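Local coordinates for protein adenylyltransferase (PDB 5NH2), which catalyses the transfer of AMP from ATP onto tyrosine or threonine side chains of host target proteins, acting in virulence, at residues T57-H62 with R162-N167; I44-E49 with H64-K69. One frame throughout, in Å; residues are numbered along the deposited sequence.

Contact 1: residues T57-H62 with R162-N167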
loop_
_atom_site.group_PDB
_atom_site.type_symbol
_atom_site.label_atom_id
_atom_site.label_comp_id
_atom_site.label_asym_id
_atom_site.label_seq_id
_atom_site.Cartn_x
_atom_site.Cartn_y
_atom_site.Cartn_z
ATOM N N THR A 57 -14.308 6.765 -10.244
ATOM C CA THR A 57 -14.358 5.300 -10.360
ATOM C C THR A 57 -13.776 4.804 -11.694
ATOM O O THR A 57 -13.144 3.733 -11.730
ATOM C CB THR A 57 -15.801 4.824 -10.190
ATOM O OG1 THR A 57 -16.235 5.037 -8.811
ATOM C CG2 THR A 57 -15.961 3.353 -10.628
ATOM N N ALA A 58 -13.946 5.587 -12.784
ATOM C CA ALA A 58 -13.268 5.299 -14.048
ATOM C C ALA A 58 -11.768 5.187 -13.847
ATOM O O ALA A 58 -11.141 4.244 -14.332
ATOM C CB ALA A 58 -13.554 6.381 -15.091
ATOM N N TYR A 59 -11.169 6.154 -13.144
ATOM C CA TYR A 59 -9.723 6.113 -12.973
ATOM C C TYR A 59 -9.314 4.924 -12.122
ATOM O O TYR A 59 -8.394 4.187 -12.490
ATOM C CB TYR A 59 -9.219 7.413 -12.358
ATOM C CG TYR A 59 -7.699 7.482 -12.209
ATOM C CD1 TYR A 59 -6.867 7.432 -13.333
ATOM C CD2 TYR A 59 -7.094 7.616 -10.950
ATOM C CE1 TYR A 59 -5.448 7.506 -13.203
ATOM C CE2 TYR A 59 -5.720 7.694 -10.824
ATOM C CZ TYR A 59 -4.886 7.638 -11.957
ATOM O OH TYR A 59 -3.498 7.727 -11.824
ATOM N N LEU A 60 -10.022 4.689 -11.013
ATOM C CA LEU A 60 -9.798 3.477 -10.210
ATOM C C LEU A 60 -9.793 2.211 -11.072
ATOM O O LEU A 60 -8.896 1.347 -10.938
ATOM C CB LEU A 60 -10.863 3.369 -9.117
ATOM C CG LEU A 60 -10.656 2.263 -8.117
ATOM C CD1 LEU A 60 -9.547 2.650 -7.164
ATOM C CD2 LEU A 60 -11.982 1.878 -7.375
ATOM N N CYS A 61 -10.787 2.092 -11.987
ATOM C CA CYS A 61 -10.864 0.895 -12.823
ATOM C C CYS A 61 -9.746 0.851 -13.867
ATOM O O CYS A 61 -9.275 -0.242 -14.215
ATOM C CB CYS A 61 -12.232 0.796 -13.499
ATOM S SG CYS A 61 -13.573 0.386 -12.327
ATOM N N HIS A 62 -9.317 2.014 -14.372
ATOM C CA HIS A 62 -8.157 2.088 -15.266
ATOM C C HIS A 62 -6.877 1.593 -14.567
ATOM O O HIS A 62 -6.125 0.781 -15.116
ATOM C CB HIS A 62 -7.991 3.539 -15.766
ATOM C CG HIS A 62 -6.700 3.805 -16.494
ATOM N ND1 HIS A 62 -6.516 3.505 -17.831
ATOM C CD2 HIS A 62 -5.536 4.366 -16.075
ATOM C CE1 HIS A 62 -5.290 3.846 -18.198
ATOM N NE2 HIS A 62 -4.672 4.363 -17.149
ATOM N N ARG A 162 -4.294 1.709 -2.990
ATOM C CA ARG A 162 -3.091 2.426 -2.551
ATOM C C ARG A 162 -2.560 3.310 -3.677
ATOM O O ARG A 162 -2.342 4.521 -3.482
ATOM C CB ARG A 162 -2.010 1.446 -2.058
ATOM C CG ARG A 162 -2.301 0.917 -0.640
ATOM C CD ARG A 162 -1.187 -0.011 -0.080
ATOM N NE ARG A 162 -1.011 -1.352 -0.711
ATOM C CZ ARG A 162 -1.722 -2.413 -0.361
ATOM N NH1 ARG A 162 -2.662 -2.231 0.533
ATOM N NH2 ARG A 162 -1.521 -3.603 -0.885
ATOM N N LEU A 163 -2.428 2.737 -4.894
ATOM C CA LEU A 163 -1.955 3.550 -6.010
ATOM C C LEU A 163 -2.892 4.738 -6.280
ATOM O O LEU A 163 -2.435 5.840 -6.622
ATOM C CB LEU A 163 -1.794 2.690 -7.262
ATOM C CG LEU A 163 -0.448 2.870 -7.984
ATOM C CD1 LEU A 163 -0.351 1.910 -9.159
ATOM C CD2 LEU A 163 -0.179 4.329 -8.424
ATOM N N PHE A 164 -4.202 4.528 -6.138
ATOM C CA PHE A 164 -5.150 5.626 -6.345
ATOM C C PHE A 164 -4.880 6.747 -5.352
ATOM O O PHE A 164 -4.852 7.931 -5.725
ATOM C CB PHE A 164 -6.591 5.095 -6.235
ATOM C CG PHE A 164 -7.712 6.134 -6.456
ATOM C CD1 PHE A 164 -8.165 6.936 -5.408
ATOM C CD2 PHE A 164 -8.374 6.224 -7.680
ATOM C CE1 PHE A 164 -9.227 7.859 -5.597
ATOM C CE2 PHE A 164 -9.441 7.127 -7.853
ATOM C CZ PHE A 164 -9.869 7.936 -6.816
ATOM N N PHE A 165 -4.601 6.398 -4.098
ATOM C CA PHE A 165 -4.454 7.476 -3.122
ATOM C C PHE A 165 -3.072 8.116 -3.166
ATOM O O PHE A 165 -2.957 9.305 -2.843
ATOM C CB PHE A 165 -4.864 6.972 -1.724
ATOM C CG PHE A 165 -6.357 7.053 -1.504
ATOM C CD1 PHE A 165 -7.189 6.024 -1.901
ATOM C CD2 PHE A 165 -6.925 8.202 -0.958
ATOM C CE1 PHE A 165 -8.599 6.107 -1.746
ATOM C CE2 PHE A 165 -8.317 8.316 -0.773
ATOM C CZ PHE A 165 -9.170 7.255 -1.177
ATOM N N GLU A 166 -2.049 7.389 -3.647
ATOM C CA GLU A 166 -0.729 7.991 -3.873
ATOM C C GLU A 166 -0.800 9.027 -4.983
ATOM O O GLU A 166 -0.276 10.144 -4.850
ATOM C CB GLU A 166 0.321 6.918 -4.229
ATOM C CG GLU A 166 0.711 5.931 -3.117
ATOM C CD GLU A 166 1.423 4.660 -3.646
ATOM O OE1 GLU A 166 1.766 4.586 -4.848
ATOM O OE2 GLU A 166 1.644 3.719 -2.858
ATOM N N ASN A 167 -1.445 8.667 -6.086
ATOM C CA ASN A 167 -1.570 9.573 -7.216
ATOM C C ASN A 167 -2.511 10.736 -6.901
ATOM O O ASN A 167 -2.240 11.888 -7.276
ATOM C CB ASN A 167 -2.051 8.773 -8.420
ATOM C CG ASN A 167 -0.925 8.044 -9.099
ATOM O OD1 ASN A 167 0.232 8.254 -8.772
ATOM N ND2 ASN A 167 -1.257 7.214 -10.082
#

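Contact 2: residues I44-E49 with H64-K69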
loop_
_atom_site.group_PDB
_atom_site.type_symbol
_atom_site.label_atom_id
_atom_site.label_comp_id
_atom_site.label_asym_id
_atom_site.label_seq_id
_atom_site.Cartn_x
_atom_site.Cartn_y
_atom_site.Cartn_z
ATOM N N ILE A 44 5.590 -0.442 -12.552
ATOM C CA ILE A 44 6.682 0.431 -12.969
ATOM C C ILE A 44 6.259 1.248 -14.179
ATOM O O ILE A 44 6.476 2.463 -14.223
ATOM C CB ILE A 44 7.980 -0.351 -13.210
ATOM C CG1 ILE A 44 8.789 -0.366 -11.922
ATOM C CG2 ILE A 44 8.880 0.423 -14.177
ATOM C CD1 ILE A 44 8.447 -1.402 -10.994
ATOM N N ASN A 45 5.540 0.625 -15.125
ATOM C CA ASN A 45 5.176 1.378 -16.318
ATOM C C ASN A 45 4.075 2.404 -16.012
ATOM O O ASN A 45 4.130 3.537 -16.480
ATOM C CB ASN A 45 4.787 0.392 -17.423
ATOM C CG ASN A 45 6.013 -0.197 -18.135
ATOM O OD1 ASN A 45 6.570 0.391 -19.109
ATOM N ND2 ASN A 45 6.450 -1.353 -17.654
ATOM N N LEU A 46 3.095 2.027 -15.198
ATOM C CA LEU A 46 2.053 2.936 -14.737
ATOM C C LEU A 46 2.634 4.207 -14.157
ATOM O O LEU A 46 2.044 5.283 -14.291
ATOM C CB LEU A 46 1.205 2.240 -13.674
ATOM C CG LEU A 46 -0.185 2.786 -13.380
ATOM C CD1 LEU A 46 -0.968 3.308 -14.641
ATOM C CD2 LEU A 46 -0.938 1.642 -12.701
ATOM N N ARG A 47 3.790 4.104 -13.496
ATOM C CA ARG A 47 4.400 5.314 -12.954
ATOM C C ARG A 47 4.727 6.341 -14.034
ATOM O O ARG A 47 5.012 7.489 -13.695
ATOM C CB ARG A 47 5.654 4.954 -12.145
ATOM C CG ARG A 47 5.340 4.484 -10.732
ATOM C CD ARG A 47 5.966 5.433 -9.702
ATOM N NE ARG A 47 5.598 5.180 -8.303
ATOM C CZ ARG A 47 6.209 5.760 -7.265
ATOM N NH1 ARG A 47 7.224 6.608 -7.465
ATOM N NH2 ARG A 47 5.818 5.487 -6.028
ATOM N N GLU A 48 4.676 5.962 -15.312
ATOM C CA GLU A 48 5.019 6.824 -16.440
ATOM C C GLU A 48 3.829 7.479 -17.151
ATOM O O GLU A 48 4.052 8.224 -18.105
ATOM C CB GLU A 48 5.828 6.018 -17.457
ATOM C CG GLU A 48 7.221 5.571 -16.932
ATOM C CD GLU A 48 8.186 6.740 -16.746
ATOM O OE1 GLU A 48 8.695 6.949 -15.617
ATOM O OE2 GLU A 48 8.419 7.452 -17.746
ATOM N N GLU A 49 2.583 7.198 -16.750
ATOM C CA GLU A 49 1.403 7.828 -17.346
ATOM C C GLU A 49 1.145 9.200 -16.729
ATOM O O GLU A 49 1.489 9.461 -15.572
ATOM C CB GLU A 49 0.134 6.973 -17.148
ATOM C CG GLU A 49 0.180 5.570 -17.723
ATOM C CD GLU A 49 -1.199 4.871 -17.740
ATOM O OE1 GLU A 49 -2.155 5.371 -17.085
ATOM O OE2 GLU A 49 -1.306 3.807 -18.402
ATOM N N HIS A 64 -6.735 -0.579 -11.988
ATOM C CA HIS A 64 -6.869 -2.036 -11.841
ATOM C C HIS A 64 -6.639 -2.728 -13.188
ATOM O O HIS A 64 -5.944 -3.757 -13.275
ATOM C CB HIS A 64 -8.252 -2.373 -11.252
ATOM C CG HIS A 64 -8.450 -3.824 -10.909
ATOM N ND1 HIS A 64 -8.849 -4.763 -11.838
ATOM C CD2 HIS A 64 -8.326 -4.492 -9.728
ATOM C CE1 HIS A 64 -8.924 -5.949 -11.256
ATOM N NE2 HIS A 64 -8.630 -5.809 -9.971
ATOM N N GLN A 65 -7.141 -2.111 -14.261
ATOM C CA GLN A 65 -6.978 -2.663 -15.592
ATOM C C GLN A 65 -5.511 -2.676 -16.016
ATOM O O GLN A 65 -5.065 -3.616 -16.679
ATOM C CB GLN A 65 -7.799 -1.872 -16.585
ATOM C CG GLN A 65 -7.923 -2.575 -17.937
ATOM C CD GLN A 65 -7.793 -1.614 -19.098
ATOM O OE1 GLN A 65 -6.753 -0.964 -19.274
ATOM N NE2 GLN A 65 -8.845 -1.512 -19.903
ATOM N N GLN A 66 -4.742 -1.650 -15.658
ATOM C CA GLN A 66 -3.345 -1.672 -16.087
ATOM C C GLN A 66 -2.560 -2.675 -15.246
ATOM O O GLN A 66 -1.709 -3.397 -15.777
ATOM C CB GLN A 66 -2.722 -0.263 -16.037
ATOM C CG GLN A 66 -3.359 0.685 -17.096
ATOM C CD GLN A 66 -3.092 0.255 -18.531
ATOM O OE1 GLN A 66 -4.012 -0.056 -19.284
ATOM N NE2 GLN A 66 -1.824 0.233 -18.912
ATOM N N LEU A 67 -2.894 -2.803 -13.957
ATOM C CA LEU A 67 -2.117 -3.723 -13.112
ATOM C C LEU A 67 -2.301 -5.171 -13.554
ATOM O O LEU A 67 -1.342 -5.949 -13.540
ATOM C CB LEU A 67 -2.460 -3.573 -11.604
ATOM C CG LEU A 67 -2.205 -2.210 -10.924
ATOM C CD1 LEU A 67 -2.602 -2.187 -9.446
ATOM C CD2 LEU A 67 -0.764 -1.674 -11.121
ATOM N N PHE A 68 -3.541 -5.569 -13.850
ATOM C CA PHE A 68 -3.891 -6.978 -14.001
ATOM C C PHE A 68 -4.255 -7.429 -15.420
ATOM O O PHE A 68 -4.663 -8.588 -15.587
ATOM C CB PHE A 68 -5.005 -7.313 -13.005
ATOM C CG PHE A 68 -4.583 -7.087 -11.583
ATOM C CD1 PHE A 68 -3.675 -7.952 -10.974
ATOM C CD2 PHE A 68 -5.054 -5.980 -10.863
ATOM C CE1 PHE A 68 -3.231 -7.719 -9.654
ATOM C CE2 PHE A 68 -4.639 -5.727 -9.534
ATOM C CZ PHE A 68 -3.717 -6.604 -8.923
ATOM N N LYS A 69 -4.177 -6.546 -16.422
ATOM C CA LYS A 69 -4.561 -6.895 -17.789
ATOM C C LYS A 69 -3.833 -8.129 -18.334
ATOM O O LYS A 69 -4.363 -8.820 -19.202
ATOM C CB LYS A 69 -4.293 -5.699 -18.717
ATOM C CG LYS A 69 -2.824 -5.288 -18.761
ATOM C CD LYS A 69 -2.600 -3.897 -19.403
ATOM C CE LYS A 69 -3.234 -3.802 -20.754
ATOM N NZ LYS A 69 -2.746 -4.893 -21.669
#

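Contact 1: residues T57-H62 with R162-N167
Y59 and F164 meet where helix 57-68 passes helix 157-171, the short axes 10.1 Å apart and their directions at 122°. Packing is tightest about F164 CD2, which is 3.8 Å from Y59 CD2 and also 3.8 Å from L60 CD1. F164 CE2 lies in the plane of the Y59 ring, at its edge, while the L60 branch runs about at right angles to the phenylalanine side chain. With CG anti to the backbone N (chi1 -177°), Y59 reaches across to N167. There ND2 of N167 donates to Y59 OH over 2.9 Å; this one bond, bent (135° at the hydrogen) and with the hydroxyl tilted from the amide plane, ties the tyrosine to the neighbouring helix. In the Fic domain of this fragment of BepA, helix 157-171 carries in its first turns the end of the signature HPFxxGNGRxxR. R162, its last arginine and probably an ATP ligand, forms a salt bridge to E35 of the BiaA chain and bonds T31 there, consistent with the inhibitory glutamate of Fic antitoxins, which occupies the site of an ATP phosphate. L60 continues the apolar core onto F153 of the signature and L147 of helix 133-150. Elsewhere on 57-62, A58 is exposed and C61 and H62 are partly so; none of the three touches 162-167, and H62 bonds E49 instead.

Contact 2: residues I44-E49 with H64-K69
L46 holds CG anti to its own nitrogen (chi1 -160°), whereas L67 places CG anti to its carbonyl carbon (chi1 -61°); these two choices bring their CD2 methyls to 3.7 Å, the two side chains crossing at about a right angle. Beside this leucine pair, L46 CD1 also lies 4.2 Å from Q66 CB. The backbones stay well apart, the nearest CA atoms being those of L46 and Q66 at 7.2 Å, so side chains alone bridge the gap. Helix 28-46 gives out here in a type I turn from L46 to E49, in which E49 N bonds L46 O at 3.2 Å. The turn swings the E49 side chain back toward helix 57-68. Extended beyond CG, it brings OE2 to 4.0 Å from CG of Q66, whose own chain bends back at its second torsion, and the carboxylate and amide planes stand 40° apart. The stronger polar partner of E49 is elsewhere: OE1 accepts a hydrogen bond from NE2 of H62, about one turn before Q66 on the same helix. L67 also rests on M43 and on T160, close to R159 of the ATP site, and L46 rests on L163, so the pair joins helix 28-46 to helices 57-68 and 157-171. E48 makes a salt bridge to K20 of the BiaA chain, and N45, just before the turn, bonds N61 of that chain. Across the contact itself the chemistry is thus apolar inside and polar on its more exposed side, where E49 and Q66 are near each other without an established hydrogen bond, and the carboxylate of E49, set beside the H62 imidazole, may favour a protonated ring there.

Overall arrangement
Both contacts use helix 57-68, with its first half in contact 1 and its last turns in contact 2, and their centres lie 10 Å apart. Contact 1 is core: two aromatic rings and a leucine with one side-chain hydrogen bond, set against the helix that carries the end of the Fic signature. Contact 2 is partly buried: a leucine pair inside, charged and amide groups on its more exposed side, with BiaA packing on residues 44-48. They are joined by L163 of segment 162-167, whose CD1 packs 3.6 Å from L46 CD2, and by the probable H62-E49 bond. Helices 28-46, 57-68 and 157-171 therefore meet around one leucine cluster.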